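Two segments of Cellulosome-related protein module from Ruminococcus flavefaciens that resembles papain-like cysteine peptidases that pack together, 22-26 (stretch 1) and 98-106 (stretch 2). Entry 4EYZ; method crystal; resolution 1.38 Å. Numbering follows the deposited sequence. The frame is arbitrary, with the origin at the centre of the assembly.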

# COMPACT_ATOMS: atom_id res chain seq x y z
N ASN A 22 -16.49 -11.56 -5.24
CA ASN A 22 -16.90 -11.05 -6.54
C ASN A 22 -17.85 -9.86 -6.46
O ASN A 22 -18.72 -9.68 -7.30
CB ASN A 22 -17.51 -12.16 -7.42
CG ASN A 22 -17.55 -11.78 -8.89
OD1 ASN A 22 -16.69 -11.07 -9.38
ND2 ASN A 22 -18.57 -12.25 -9.59
N THR A 23 -17.67 -9.02 -5.45
CA THR A 23 -18.45 -7.78 -5.37
C THR A 23 -17.66 -6.59 -5.91
O THR A 23 -18.23 -5.56 -6.23
CB THR A 23 -18.91 -7.47 -3.94
OG1 THR A 23 -17.77 -7.33 -3.09
CG2 THR A 23 -19.83 -8.56 -3.40
N CYS A 24 -16.34 -6.74 -6.00
CA CYS A 24 -15.46 -5.69 -6.52
C CYS A 24 -14.66 -6.20 -7.71
O CYS A 24 -13.98 -7.22 -7.60
CB CYS A 24 -14.50 -5.22 -5.44
SG CYS A 24 -15.29 -4.36 -4.06
N ALA A 25 -14.73 -5.50 -8.83
CA ALA A 25 -14.06 -5.96 -10.04
C ALA A 25 -12.54 -5.74 -9.98
O ALA A 25 -11.77 -6.52 -10.54
CB ALA A 25 -14.64 -5.28 -11.26
N ALA A 26 -12.11 -4.68 -9.31
CA ALA A 26 -10.69 -4.34 -9.24
C ALA A 26 -10.06 -4.21 -10.63
O ALA A 26 -8.93 -4.63 -10.86
CB ALA A 26 -9.93 -5.35 -8.37
N GLY A 98 -10.44 3.36 -3.88
CA GLY A 98 -10.60 3.06 -5.29
C GLY A 98 -11.68 2.03 -5.52
O GLY A 98 -12.50 2.15 -6.44
N LEU A 99 -11.71 1.00 -4.68
CA LEU A 99 -12.72 -0.05 -4.85
C LEU A 99 -14.12 0.49 -4.58
O LEU A 99 -15.09 0.07 -5.22
CB LEU A 99 -12.44 -1.21 -3.91
CG LEU A 99 -11.17 -2.01 -4.17
CD1 LEU A 99 -10.98 -3.04 -3.07
CD2 LEU A 99 -11.18 -2.67 -5.55
N SER A 100 -14.22 1.40 -3.62
CA SER A 100 -15.48 2.05 -3.30
C SER A 100 -15.96 2.93 -4.47
O SER A 100 -17.14 2.91 -4.84
CB SER A 100 -15.29 2.86 -2.01
OG SER A 100 -16.40 3.69 -1.74
N VAL A 101 -15.04 3.70 -5.05
CA VAL A 101 -15.40 4.53 -6.20
C VAL A 101 -15.89 3.64 -7.37
O VAL A 101 -16.90 3.94 -8.02
CB VAL A 101 -14.20 5.42 -6.63
CG1 VAL A 101 -14.44 6.05 -8.01
CG2 VAL A 101 -13.93 6.49 -5.58
N GLU A 102 -15.19 2.54 -7.61
CA GLU A 102 -15.50 1.66 -8.74
C GLU A 102 -16.84 0.94 -8.54
O GLU A 102 -17.61 0.81 -9.49
CB GLU A 102 -14.37 0.63 -8.90
CG GLU A 102 -14.60 -0.43 -9.97
CD GLU A 102 -13.49 -1.48 -10.04
OE1 GLU A 102 -12.84 -1.76 -9.00
OE2 GLU A 102 -13.25 -2.01 -11.15
N SER A 103 -17.10 0.46 -7.32
CA SER A 103 -18.23 -0.42 -7.05
C SER A 103 -19.48 0.29 -6.56
O SER A 103 -20.59 -0.25 -6.68
CB SER A 103 -17.85 -1.45 -5.98
OG SER A 103 -17.60 -0.81 -4.73
N GLY A 104 -19.31 1.47 -5.98
CA GLY A 104 -20.40 2.14 -5.29
C GLY A 104 -20.62 1.66 -3.85
O GLY A 104 -21.53 2.16 -3.17
N LEU A 105 -19.83 0.70 -3.39
CA LEU A 105 -19.93 0.21 -2.01
C LEU A 105 -19.25 1.20 -1.07
O LEU A 105 -18.36 1.93 -1.49
CB LEU A 105 -19.26 -1.15 -1.87
CG LEU A 105 -19.84 -2.30 -2.70
CD1 LEU A 105 -18.88 -3.48 -2.70
CD2 LEU A 105 -21.18 -2.70 -2.16
N ASP A 106 -19.65 1.20 0.20
CA ASP A 106 -19.00 2.06 1.18
C ASP A 106 -17.58 1.58 1.42
O ASP A 106 -17.33 0.39 1.41
CB ASP A 106 -19.75 2.02 2.51
CG ASP A 106 -19.41 3.20 3.41
OD1 ASP A 106 -20.06 4.26 3.25
OD2 ASP A 106 -18.50 3.09 4.26

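An irregular segment, Thr 23 to Ala 26, lies along the last turns of a helix and the loop that follows it, burying 310 Å² in all. The two segments run in roughly opposite senses: Cys 24 comes nearest Ser 103 (CA to CA 6.0 Å) and Ala 26 nearest Leu 99 (CA to CA 6.5 Å). Cys 24 is the main bump. Its CA-to-CB bond points toward the other segment, and with chi1 in m the side chain enters a hollow bordered by Leu 99, Ser 103 and Leu 105; Cys 24 CB lies 4.2 Å from Leu 99 CD2 and Cys 24 SG 3.9 Å from Leu 105 CD1. Leu 99 starts out sideways, but its end reaches across, so that CD2 also packs 4.1 Å from Ala 26 CB. Glu 102 supplies the polar link: with chi1 and chi2 both t, it extends to the backbone, and Ala 26 N donates a weak hydrogen bond to Glu 102 OE1 (3.0 Å, bent to 124°). Beyond the helix, Gly 104 adopts a positive phi at which a CB would jam against the preceding carbonyl. Ser 103 OG braces this turn, donating to Leu 99 O (2.7 Å) and accepting from Leu 105 N (3.0 Å), while Leu 105 CD1 also meets Thr 23 OG1 at 4.0 Å.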